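Local coordinates for uncharacterized protein YhfS (Escherichia coli, PDB 4J8L) that is of unknown function but carries covalently bound pyridoxal 5'-phosphate and possibly acts as a cysteine synthase-like enzyme, at residues 4-9 against 273-278; 19-24 against 237-242; 179-184 against 188-193. All coordinates share one frame; numbering follows the deposited sequence.

Contact 1: residues 4-9 against 273-278; sequences FPLQSL and IANAQS. With ACY (acetic acid), chain E.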
ATOM      1  N   PHE A   4      13.187  -3.767   9.043  1.00 28.30           N
ATOM      2  CA  PHE A   4      13.643  -2.618   8.271  1.00 27.82           C
ATOM      3  C   PHE A   4      12.441  -1.904   7.685  1.00 26.54           C
ATOM      4  O   PHE A   4      12.193  -1.978   6.480  1.00 27.19           O
ATOM      5  CB  PHE A   4      14.577  -3.069   7.150  1.00 28.99           C
ATOM      6  CG  PHE A   4      15.761  -3.850   7.633  1.00 29.26           C
ATOM      7  CD1 PHE A   4      16.932  -3.203   7.988  1.00 35.27           C
ATOM      8  CD2 PHE A   4      15.703  -5.232   7.746  1.00 30.57           C
ATOM      9  CE1 PHE A   4      18.027  -3.919   8.434  1.00 39.56           C
ATOM     10  CE2 PHE A   4      16.801  -5.958   8.191  1.00 37.61           C
ATOM     11  CZ  PHE A   4      17.961  -5.299   8.536  1.00 38.17           C
ATOM     12  N   PRO A   5      11.683  -1.207   8.542  1.00 22.85           N
ATOM     13  CA  PRO A   5      10.470  -0.538   8.065  1.00 22.55           C
ATOM     14  C   PRO A   5      10.763   0.587   7.079  1.00 25.72           C
ATOM     15  O   PRO A   5      11.870   1.133   7.054  1.00 23.43           O
ATOM     16  CB  PRO A   5       9.839   0.021   9.347  1.00 26.07           C
ATOM     17  CG  PRO A   5      10.926   0.035  10.362  1.00 30.74           C
ATOM     18  CD  PRO A   5      11.871  -1.067   9.997  1.00 28.39           C
ATOM     19  N   LEU A   6       9.770   0.910   6.258  1.00 21.23           N
ATOM     20  CA  LEU A   6       9.878   2.028   5.331  1.00 19.37           C
ATOM     21  C   LEU A   6      10.012   3.317   6.121  1.00 20.18           C
ATOM     22  O   LEU A   6       9.575   3.398   7.270  1.00 22.16           O
ATOM     23  CB  LEU A   6       8.640   2.090   4.437  1.00 18.71           C
ATOM     24  CG  LEU A   6       8.383   0.818   3.624  1.00 18.37           C
ATOM     25  CD1 LEU A   6       7.157   1.022   2.732  1.00 17.67           C
ATOM     26  CD2 LEU A   6       9.604   0.461   2.797  1.00 21.22           C
ATOM     27  N   GLN A   7      10.612   4.325   5.496  1.00 21.51           N
ATOM     28  CA  GLN A   7      10.865   5.605   6.147  1.00 19.05           C
ATOM     29  C   GLN A   7       9.643   6.523   6.059  1.00 20.52           C
ATOM     30  O   GLN A   7       9.266   6.957   4.967  1.00 21.25           O
ATOM     31  CB  GLN A   7      12.077   6.275   5.486  1.00 22.90           C
ATOM     32  CG  GLN A   7      12.434   7.641   6.057  1.00 27.15           C
ATOM     33  CD  GLN A   7      12.936   7.572   7.485  1.00 44.50           C
ATOM     34  OE1 GLN A   7      12.405   8.240   8.373  1.00 56.86           O
ATOM     35  NE2 GLN A   7      13.973   6.773   7.712  1.00 46.04           N
ATOM     36  N   SER A   8       9.038   6.829   7.210  1.00 19.40           N
ATOM     37  CA  SER A   8       7.835   7.657   7.254  1.00 17.54           C
ATOM     38  C   SER A   8       8.136   9.120   6.944  1.00 19.11           C
ATOM     39  O   SER A   8       9.216   9.626   7.253  1.00 22.63           O
ATOM     40  CB  SER A   8       7.192   7.588   8.644  1.00 19.49           C
ATOM     41  OG  SER A   8       6.870   6.258   9.016  1.00 20.19           O
ATOM     42  N   LEU A   9       7.166   9.801   6.347  1.00 18.61           N
ATOM     43  CA  LEU A   9       7.269  11.242   6.164  1.00 20.09           C
ATOM     44  C   LEU A   9       7.075  11.961   7.489  1.00 19.36           C
ATOM     45  O   LEU A   9       6.262  11.545   8.326  1.00 20.67           O
ATOM     46  CB  LEU A   9       6.225  11.743   5.158  1.00 17.48           C
ATOM     47  CG  LEU A   9       6.309  11.135   3.752  1.00 20.07           C
ATOM     48  CD1 LEU A   9       5.206  11.695   2.861  1.00 23.58           C
ATOM     49  CD2 LEU A   9       7.678  11.383   3.129  1.00 20.80           C
ATOM     50  N   ILE A 273       8.417  -1.711  15.764  1.00 20.03           N
ATOM     51  CA  ILE A 273       7.689  -1.243  14.597  1.00 20.39           C
ATOM     52  C   ILE A 273       8.150  -2.048  13.394  1.00 20.77           C
ATOM     53  O   ILE A 273       9.351  -2.242  13.188  1.00 21.56           O
ATOM     54  CB  ILE A 273       7.933   0.249  14.355  1.00 18.72           C
ATOM     55  CG1 ILE A 273       7.197   1.058  15.421  1.00 21.20           C
ATOM     56  CG2 ILE A 273       7.453   0.657  12.969  1.00 23.05           C
ATOM     57  CD1 ILE A 273       7.450   2.544  15.345  1.00 22.31           C
ATOM     58  N   ALA A 274       7.192  -2.533  12.614  1.00 20.89           N
ATOM     59  CA  ALA A 274       7.505  -3.316  11.435  1.00 20.29           C
ATOM     60  C   ALA A 274       6.518  -3.013  10.321  1.00 19.98           C
ATOM     61  O   ALA A 274       5.374  -2.653  10.580  1.00 18.87           O
ATOM     62  CB  ALA A 274       7.462  -4.791  11.769  1.00 24.65           C
ATOM     63  N   ASN A 275       6.960  -3.179   9.083  1.00 19.50           N
ATOM     64  CA  ASN A 275       6.029  -3.200   7.968  1.00 18.77           C
ATOM     65  C   ASN A 275       5.459  -4.603   7.837  1.00 21.54           C
ATOM     66  O   ASN A 275       6.105  -5.508   7.294  1.00 24.08           O
ATOM     67  CB  ASN A 275       6.709  -2.759   6.682  1.00 21.56           C
ATOM     68  CG  ASN A 275       6.580  -1.270   6.457  1.00 20.94           C
ATOM     69  OD1 ASN A 275       7.405  -0.488   6.933  1.00 21.17           O
ATOM     70  ND2 ASN A 275       5.530  -0.868   5.743  1.00 20.00           N
ATOM     71  N   ALA A 276       4.261  -4.787   8.380  1.00 21.51           N
ATOM     72  CA  ALA A 276       3.646  -6.108   8.448  1.00 23.51           C
ATOM     73  C   ALA A 276       2.161  -6.101   8.069  1.00 25.70           C
ATOM     74  O   ALA A 276       1.314  -6.383   8.906  1.00 23.77           O
ATOM     75  CB  ALA A 276       3.827  -6.679   9.858  1.00 24.98           C
ATOM     76  N   GLN A 277       1.827  -5.769   6.823  1.00 17.76           N
ATOM     77  CA  GLN A 277       2.782  -5.325   5.813  1.00 16.12           C
ATOM     78  C   GLN A 277       2.820  -3.799   5.811  1.00 17.82           C
ATOM     79  O   GLN A 277       3.812  -3.201   5.404  1.00 19.59           O
ATOM     80  CB  GLN A 277       2.418  -5.890   4.441  1.00 21.34           C
ATOM     81  CG  GLN A 277       2.423  -7.420   4.428  1.00 24.16           C
ATOM     82  CD  GLN A 277       2.379  -8.005   3.032  1.00 28.07           C
ATOM     83  OE1 GLN A 277       1.722  -7.471   2.142  1.00 26.94           O
ATOM     84  NE2 GLN A 277       3.081  -9.120   2.834  1.00 26.96           N
ATOM     85  N   SER A 278       1.743  -3.174   6.279  1.00 17.29           N
ATOM     86  CA  SER A 278       1.769  -1.740   6.525  1.00 18.35           C
ATOM     87  C   SER A 278       2.575  -1.511   7.794  1.00 21.58           C
ATOM     88  O   SER A 278       2.748  -2.427   8.592  1.00 19.71           O
ATOM     89  CB  SER A 278       0.353  -1.173   6.685  1.00 19.97           C
ATOM     90  OG  SER A 278       0.375   0.252   6.690  1.00 20.84           O
TER
HETATM   91  C   ACY E 404       4.807   4.440   6.967  1.00 24.43           C
HETATM   92  O   ACY E 404       3.918   3.585   6.756  1.00 27.72           O
HETATM   93  OXT ACY E 404       4.769   5.263   7.918  1.00 27.49           O
HETATM   94  CH3 ACY E 404       5.973   4.483   6.020  1.00 18.18           C
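Pro5 and Asn275 bring the two backbones nearest each other, their CA atoms 5.2 Å apart. Residues 4-9 run as an extended arm without regular structure, while 273-275 close an antiparallel strand that enters a turn with a cis peptide before Gln277. Within this turn Ala276 N bonds to Ser278 O. The side chain of Asn275 spans the two segments. Its OD1 accepts Leu6 N at 2.8 Å in a fairly straight bond (N-H...O 160°), with the donor lifted above the carbonyl plane. On the other branch ND2 donates to Gln277 O at 2.9 Å, nearly in the amide plane, which fixes the rotation of the group. Leu6 crosses this amide at about a right angle; at chi1 -58° its CG stands beside its own bonded N and lies 3.9 Å from Asn275 ND2. Pro5 CB lies 3.5 Å from Asn275 OD1 and CG 4.0 Å from Ile273 O, and CB faces Ile273 CG2 more loosely. Ser8 OG binds an acetic acid, probably from the crystallisation liquor, and also Lys279. The N-terminal arm thus touches the end of strand 268-275, an outer strand of the C-terminal sheet, where Ile273 packs between helix 229-261 and strand 279-285.

Contact 2: residues 19-24 against 237-242; sequences FALVDS and RGLVFA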
ATOM      1  N   PHE A  19       0.271  19.758  -0.330  1.00 15.27           N
ATOM      2  CA  PHE A  19       0.212  21.019  -1.080  1.00 15.89           C
ATOM      3  C   PHE A  19       0.481  20.768  -2.561  1.00 17.01           C
ATOM      4  O   PHE A  19      -0.151  21.378  -3.425  1.00 17.91           O
ATOM      5  CB  PHE A  19       1.209  22.050  -0.537  1.00 19.35           C
ATOM      6  CG  PHE A  19       0.999  22.413   0.919  1.00 19.17           C
ATOM      7  CD1 PHE A  19      -0.248  22.279   1.521  1.00 16.43           C
ATOM      8  CD2 PHE A  19       2.061  22.894   1.678  1.00 18.00           C
ATOM      9  CE1 PHE A  19      -0.424  22.625   2.852  1.00 17.21           C
ATOM     10  CE2 PHE A  19       1.892  23.232   3.011  1.00 19.18           C
ATOM     11  CZ  PHE A  19       0.645  23.089   3.596  1.00 18.42           C
ATOM     12  N   ALA A  20       1.428  19.874  -2.848  1.00 16.45           N
ATOM     13  CA  ALA A  20       1.804  19.618  -4.232  1.00 17.37           C
ATOM     14  C   ALA A  20       0.645  18.973  -4.988  1.00 18.84           C
ATOM     15  O   ALA A  20       0.420  19.272  -6.165  1.00 18.45           O
ATOM     16  CB  ALA A  20       3.069  18.761  -4.304  1.00 17.34           C
ATOM     17  N   LEU A  21      -0.104  18.113  -4.304  1.00 15.50           N
ATOM     18  CA  LEU A  21      -1.261  17.474  -4.917  1.00 14.61           C
ATOM     19  C   LEU A  21      -2.353  18.514  -5.172  1.00 15.57           C
ATOM     20  O   LEU A  21      -2.961  18.529  -6.239  1.00 14.97           O
ATOM     21  CB  LEU A  21      -1.781  16.315  -4.059  1.00 14.52           C
ATOM     22  CG  LEU A  21      -3.099  15.675  -4.522  1.00 16.65           C
ATOM     23  CD1 LEU A  21      -3.001  15.114  -5.943  1.00 14.23           C
ATOM     24  CD2 LEU A  21      -3.562  14.582  -3.540  1.00 14.30           C
ATOM     25  N   VAL A  22      -2.590  19.390  -4.199  1.00 14.28           N
ATOM     26  CA  VAL A  22      -3.595  20.430  -4.394  1.00 12.57           C
ATOM     27  C   VAL A  22      -3.187  21.379  -5.521  1.00 14.64           C
ATOM     28  O   VAL A  22      -4.037  21.840  -6.286  1.00 14.62           O
ATOM     29  CB  VAL A  22      -3.904  21.187  -3.086  1.00 13.27           C
ATOM     30  CG1 VAL A  22      -4.924  22.305  -3.329  1.00 15.65           C
ATOM     31  CG2 VAL A  22      -4.454  20.196  -2.074  1.00 14.79           C
ATOM     32  N   ASP A  23      -1.888  21.640  -5.648  1.00 15.07           N
ATOM     33  CA  ASP A  23      -1.405  22.503  -6.725  1.00 16.93           C
ATOM     34  C   ASP A  23      -1.738  21.896  -8.080  1.00 16.58           C
ATOM     35  O   ASP A  23      -2.138  22.603  -9.017  1.00 19.30           O
ATOM     36  CB  ASP A  23       0.106  22.727  -6.619  1.00 17.27           C
ATOM     37  CG  ASP A  23       0.600  23.789  -7.577  1.00 20.59           C
ATOM     38  OD1 ASP A  23       1.207  23.437  -8.618  1.00 22.69           O
ATOM     39  OD2 ASP A  23       0.390  24.995  -7.301  1.00 21.23           O
ATOM     40  N   SER A  24      -1.568  20.581  -8.181  1.00 15.83           N
ATOM     41  CA  SER A  24      -1.914  19.884  -9.406  1.00 19.39           C
ATOM     42  C   SER A  24      -3.415  19.955  -9.686  1.00 17.30           C
ATOM     43  O   SER A  24      -3.825  20.113 -10.840  1.00 17.54           O
ATOM     44  CB  SER A  24      -1.463  18.428  -9.355  1.00 18.33           C
ATOM     45  OG  SER A  24      -1.701  17.820 -10.612  1.00 22.92           O
ATOM     46  N   ARG A 237     -10.082  13.536  -2.866  1.00 16.29           N
ATOM     47  CA  ARG A 237     -10.386  13.976  -1.504  1.00 19.36           C
ATOM     48  C   ARG A 237      -9.617  13.137  -0.492  1.00 17.23           C
ATOM     49  O   ARG A 237      -9.006  13.668   0.441  1.00 22.46           O
ATOM     50  CB  ARG A 237     -11.888  13.891  -1.219  1.00 22.14           C
ATOM     51  CG  ARG A 237     -12.281  14.241   0.217  1.00 32.64           C
ATOM     52  CD  ARG A 237     -13.794  14.160   0.399  1.00 38.99           C
ATOM     53  NE  ARG A 237     -14.481  14.415  -0.863  1.00 37.70           N
ATOM     54  CZ  ARG A 237     -15.693  13.960  -1.161  1.00 43.78           C
ATOM     55  NH1 ARG A 237     -16.366  13.235  -0.276  1.00 49.29           N
ATOM     56  NH2 ARG A 237     -16.229  14.231  -2.345  1.00 46.04           N
ATOM     57  N   GLY A 238      -9.646  11.824  -0.679  1.00 16.23           N
ATOM     58  CA  GLY A 238      -8.977  10.941   0.261  1.00 17.35           C
ATOM     59  C   GLY A 238      -7.476  11.146   0.227  1.00 18.20           C
ATOM     60  O   GLY A 238      -6.812  11.216   1.263  1.00 17.12           O
ATOM     61  N   LEU A 239      -6.943  11.268  -0.982  1.00 15.49           N
ATOM     62  CA  LEU A 239      -5.516  11.418  -1.174  1.00 14.01           C
ATOM     63  C   LEU A 239      -4.978  12.717  -0.586  1.00 15.65           C
ATOM     64  O   LEU A 239      -3.854  12.749  -0.102  1.00 16.94           O
ATOM     65  CB  LEU A 239      -5.202  11.347  -2.664  1.00 18.66           C
ATOM     66  CG  LEU A 239      -3.909  10.703  -3.142  1.00 31.07           C
ATOM     67  CD1 LEU A 239      -3.669   9.326  -2.538  1.00 23.48           C
ATOM     68  CD2 LEU A 239      -4.015  10.590  -4.638  1.00 29.45           C
ATOM     69  N   VAL A 240      -5.763  13.794  -0.656  1.00 14.50           N
ATOM     70  CA  VAL A 240      -5.356  15.069  -0.059  1.00 13.90           C
ATOM     71  C   VAL A 240      -5.216  14.958   1.464  1.00 16.15           C
ATOM     72  O   VAL A 240      -4.320  15.568   2.062  1.00 17.32           O
ATOM     73  CB  VAL A 240      -6.341  16.213  -0.423  1.00 15.46           C
ATOM     74  CG1 VAL A 240      -6.061  17.463   0.384  1.00 17.51           C
ATOM     75  CG2 VAL A 240      -6.254  16.525  -1.928  1.00 17.24           C
ATOM     76  N   PHE A 241      -6.096  14.175   2.089  1.00 16.71           N
ATOM     77  CA  PHE A 241      -6.065  13.977   3.547  1.00 16.23           C
ATOM     78  C   PHE A 241      -4.959  12.978   3.955  1.00 14.56           C
ATOM     79  O   PHE A 241      -4.500  12.968   5.093  1.00 16.40           O
ATOM     80  CB  PHE A 241      -7.401  13.395   4.035  1.00 18.36           C
ATOM     81  CG  PHE A 241      -8.509  14.403   4.236  1.00 25.46           C
ATOM     82  CD1 PHE A 241      -8.315  15.543   4.995  1.00 22.00           C
ATOM     83  CD2 PHE A 241      -9.772  14.164   3.712  1.00 37.04           C
ATOM     84  CE1 PHE A 241      -9.349  16.452   5.195  1.00 27.89           C
ATOM     85  CE2 PHE A 241     -10.809  15.064   3.910  1.00 38.94           C
ATOM     86  CZ  PHE A 241     -10.590  16.215   4.649  1.00 32.68           C
ATOM     87  N   ALA A 242      -4.544  12.122   3.029  1.00 12.74           N
ATOM     88  CA  ALA A 242      -3.683  10.992   3.394  1.00 14.62           C
ATOM     89  C   ALA A 242      -2.311  11.327   4.007  1.00 13.37           C
ATOM     90  O   ALA A 242      -1.968  10.777   5.060  1.00 16.35           O
ATOM     91  CB  ALA A 242      -3.547  10.001   2.229  1.00 15.28           C
TER
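The flat group between Leu21 and Leu239-Val240 is the peptide joining the last two: methyl CD2 of Leu21 sits squarely over one of its faces, 3.7 Å from Val240 N, and nothing from 19-24 comes up to its edges. No aromatic ring enters this interface. The motif is an antiparallel helix pair, in which the N-terminal helix 11-28 lies along the first half of the long helix 229-261, in a fold consistent with the fold-type I family of pyridoxal phosphate enzymes. The short axes run at 151° and approach to 9.5 Å, with Leu21 and Val240 level. Val240 lies against Gln18, Leu21, Val22 and Ile25 of the opposing helix.

Leu21 reaches across: chi1 173°, with CG anti to the backbone N, sends CG toward the other helix, and chi2 59° turns CD2 into the angle between Leu239 and Val240. There the methyl touches Leu239 CB at 3.7 Å and Val240 CG2 at the same distance. The contact is purely apolar and is buried on the side of Leu21 and Leu239, where Val58, Ala62 and Leu59 of helix 50-62 and the loop residue Met176 close over them. Leu239 also meets Leu197, so this helix pair lies behind the segment next to the cofactor-bearing lysine. Toward the more open side, Val22 and Val240 cross at about a right angle, Val22 CG2 lying 4.0 Å from Val240 CG1.

Contact 3: residues 179-184 against 188-193; sequences ARIGCE and NVSTFS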
ATOM      1  N   ALA A 179       8.647   8.998   0.685  1.00 18.13           N
ATOM      2  CA  ALA A 179       9.032  10.064  -0.242  1.00 19.83           C
ATOM      3  C   ALA A 179       8.708   9.751  -1.707  1.00 20.34           C
ATOM      4  O   ALA A 179       8.245  10.626  -2.449  1.00 20.34           O
ATOM      5  CB  ALA A 179      10.509  10.396  -0.084  1.00 18.99           C
ATOM      6  N   ARG A 180       8.971   8.516  -2.130  1.00 20.12           N
ATOM      7  CA  ARG A 180       8.803   8.141  -3.533  1.00 18.21           C
ATOM      8  C   ARG A 180       8.151   6.770  -3.695  1.00 20.35           C
ATOM      9  O   ARG A 180       8.653   5.781  -3.170  1.00 19.22           O
ATOM     10  CB  ARG A 180      10.157   8.137  -4.249  1.00 20.35           C
ATOM     11  CG  ARG A 180      10.818   9.517  -4.356  1.00 20.56           C
ATOM     12  CD  ARG A 180      11.988   9.505  -5.357  1.00 24.09           C
ATOM     13  NE  ARG A 180      13.095   8.659  -4.915  1.00 28.20           N
ATOM     14  CZ  ARG A 180      14.116   8.291  -5.685  1.00 30.22           C
ATOM     15  NH1 ARG A 180      14.177   8.686  -6.951  1.00 29.65           N
ATOM     16  NH2 ARG A 180      15.073   7.521  -5.191  1.00 29.12           N
ATOM     17  N   ILE A 181       7.041   6.711  -4.427  1.00 17.89           N
ATOM     18  CA  ILE A 181       6.474   5.423  -4.821  1.00 16.03           C
ATOM     19  C   ILE A 181       7.180   4.916  -6.078  1.00 16.57           C
ATOM     20  O   ILE A 181       8.010   5.619  -6.647  1.00 17.49           O
ATOM     21  CB  ILE A 181       4.942   5.468  -5.003  1.00 15.96           C
ATOM     22  CG1 ILE A 181       4.527   6.394  -6.145  1.00 18.27           C
ATOM     23  CG2 ILE A 181       4.272   5.957  -3.721  1.00 19.29           C
ATOM     24  CD1 ILE A 181       3.044   6.260  -6.500  1.00 18.94           C
ATOM     25  N   GLY A 182       6.856   3.698  -6.503  1.00 16.67           N
ATOM     26  CA  GLY A 182       7.603   3.028  -7.569  1.00 17.70           C
ATOM     27  C   GLY A 182       7.818   3.860  -8.826  1.00 18.73           C
ATOM     28  O   GLY A 182       8.946   3.983  -9.304  1.00 18.71           O
ATOM     29  N   CYS A 183       6.750   4.444  -9.362  1.00 19.04           N
ATOM     30  CA  CYS A 183       6.868   5.213 -10.604  1.00 17.91           C
ATOM     31  C   CYS A 183       7.691   6.488 -10.437  1.00 19.67           C
ATOM     32  O   CYS A 183       8.049   7.128 -11.426  1.00 25.09           O
ATOM     33  CB  CYS A 183       5.490   5.553 -11.185  1.00 19.85           C
ATOM     34  SG  CYS A 183       4.477   6.632 -10.160  1.00 19.28           S
ATOM     35  N   GLU A 184       7.982   6.860  -9.195  1.00 19.37           N
ATOM     36  CA  GLU A 184       8.789   8.044  -8.927  1.00 19.31           C
ATOM     37  C   GLU A 184      10.259   7.697  -8.742  1.00 23.40           C
ATOM     38  O   GLU A 184      11.103   8.587  -8.638  1.00 24.39           O
ATOM     39  CB  GLU A 184       8.282   8.785  -7.685  1.00 20.17           C
ATOM     40  CG  GLU A 184       6.835   9.226  -7.788  1.00 21.50           C
ATOM     41  CD  GLU A 184       6.349   9.939  -6.539  1.00 21.65           C
ATOM     42  OE1 GLU A 184       6.314   9.303  -5.460  1.00 20.73           O
ATOM     43  OE2 GLU A 184       6.005  11.136  -6.640  1.00 24.26           O
ATOM     44  N   ASN A 188       8.102   1.230 -14.205  1.00 20.13           N
ATOM     45  CA  ASN A 188       7.299   1.609 -15.357  1.00 19.96           C
ATOM     46  C   ASN A 188       5.875   1.966 -14.964  1.00 19.67           C
ATOM     47  O   ASN A 188       5.297   2.870 -15.539  1.00 20.11           O
ATOM     48  CB  ASN A 188       7.333   0.532 -16.429  1.00 21.22           C
ATOM     49  CG  ASN A 188       8.727   0.295 -16.928  1.00 24.91           C
ATOM     50  OD1 ASN A 188       9.431  -0.580 -16.428  1.00 24.62           O
ATOM     51  ND2 ASN A 188       9.163   1.119 -17.874  1.00 29.96           N
ATOM     52  N   VAL A 189       5.320   1.256 -13.985  1.00 18.10           N
ATOM     53  CA  VAL A 189       4.049   1.659 -13.382  1.00 17.03           C
ATOM     54  C   VAL A 189       4.010   1.322 -11.905  1.00 17.14           C
ATOM     55  O   VAL A 189       4.547   0.286 -11.478  1.00 18.78           O
ATOM     56  CB  VAL A 189       2.804   0.999 -14.045  1.00 21.53           C
ATOM     57  CG1 VAL A 189       2.478   1.640 -15.396  1.00 24.30           C
ATOM     58  CG2 VAL A 189       2.985  -0.511 -14.177  1.00 24.12           C
ATOM     59  N   SER A 190       3.387   2.220 -11.145  1.00 15.89           N
ATOM     60  CA  SER A 190       2.978   1.981  -9.763  1.00 15.23           C
ATOM     61  C   SER A 190       1.537   1.509  -9.732  1.00 18.17           C
ATOM     62  O   SER A 190       0.756   1.829 -10.625  1.00 16.42           O
ATOM     63  CB  SER A 190       3.064   3.276  -8.951  1.00 15.02           C
ATOM     64  OG  SER A 190       4.353   3.486  -8.406  1.00 19.49           O
ATOM     65  N   THR A 191       1.171   0.758  -8.695  1.00 15.62           N
ATOM     66  CA  THR A 191      -0.224   0.380  -8.520  1.00 13.84           C
ATOM     67  C   THR A 191      -0.611   0.535  -7.057  1.00 16.42           C
ATOM     68  O   THR A 191       0.202   0.306  -6.164  1.00 15.52           O
ATOM     69  CB  THR A 191      -0.492  -1.085  -8.922  1.00 16.64           C
ATOM     70  OG1 THR A 191       0.254  -1.962  -8.067  1.00 17.02           O
ATOM     71  CG2 THR A 191      -0.134  -1.353 -10.365  1.00 16.05           C
ATOM     72  N   PHE A 192      -1.855   0.919  -6.813  1.00 13.78           N
ATOM     73  CA  PHE A 192      -2.355   0.982  -5.440  1.00 16.38           C
ATOM     74  C   PHE A 192      -3.865   1.047  -5.341  1.00 14.82           C
ATOM     75  O   PHE A 192      -4.528   1.579  -6.228  1.00 15.82           O
ATOM     76  CB  PHE A 192      -1.741   2.160  -4.663  1.00 12.88           C
ATOM     77  CG  PHE A 192      -1.848   3.494  -5.352  1.00 13.48           C
ATOM     78  CD1 PHE A 192      -0.846   3.922  -6.216  1.00 16.57           C
ATOM     79  CD2 PHE A 192      -2.920   4.352  -5.091  1.00 16.51           C
ATOM     80  CE1 PHE A 192      -0.919   5.164  -6.836  1.00 15.43           C
ATOM     81  CE2 PHE A 192      -3.002   5.601  -5.713  1.00 16.29           C
ATOM     82  CZ  PHE A 192      -2.000   6.006  -6.584  1.00 16.93           C
ATOM     83  N   SER A 193      -4.394   0.508  -4.242  1.00 13.77           N
ATOM     84  CA  SER A 193      -5.789   0.708  -3.860  1.00 13.79           C
ATOM     85  C   SER A 193      -6.046   2.141  -3.398  1.00 15.31           C
ATOM     86  O   SER A 193      -5.312   2.674  -2.573  1.00 15.99           O
ATOM     87  CB  SER A 193      -6.158  -0.249  -2.718  1.00 15.15           C
ATOM     88  OG  SER A 193      -7.405   0.110  -2.142  1.00 14.18           O
TER
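Ser190 projects from strand 189-193 into the short 3-10 turn 182-184, and its two side-chain atoms carry most of the contact. CB is met from one side by Cys183 SG at 3.8 Å and Ile181 CD1 at 3.9 Å. OG, opposite the carbonyl carbon at chi1 -87°, accepts Cys183 N at 2.8 Å, with an N-H...O angle of 155°. Gly182 N is also near this oxygen but badly angled for a bond; it is held instead by Asp171 OD1. The other carboxylate oxygen of Asp171 bonds to Ser190 OG, as does Thr169 OG1, so one hydroxyl gathers three partners and Asp171 spans turn and strand. Ile181 runs on past the serine, its CD1 reaching Phe192 CE1 obliquely at 4.1 Å. The turn is closed from within by Glu184 N on Ile181 O and by Glu184 OE1, whose anti lone pair receives Ile181 N at 2.9 Å. With an alanine in place of Ser190, the Cys183 amide and Asp171 would probably each lose a buried partner, and the turn would be less firmly tied to the strand. This strand belongs to the seven-stranded sheet of the large domain and leads to the lysine bearing the cofactor. The chemistry implies a buried polar node, its hydroxyl shared among amide, carboxylate and second hydroxyl, with the Cys183 sulfur and the end of Ile181 packed against it.

From the N terminus the chain first lays down the arm of contact 1, then helix 11-28 with the first half of contact 2, before building the large seven-stranded sheet. Contact 3 closes a three-residue loop, folding the end of the connection from strand 167-170 back on strand 189-193. The chain then enters helix 229-261, whose early turns complete contact 2, and strand 268-275, which completes contact 1. The three loops are nested without crossing: contact 3 inside contact 2, and contact 2 inside contact 1. Contacts 1 and 3 touch directly, Leu9 CD2 lying 3.6 Å from Ala179 N. Contact 1 ties the N-terminal arm to the C-terminal sheet, and contact 2 ties helix 11-28 to helix 229-261; contact 3 lies within the large domain.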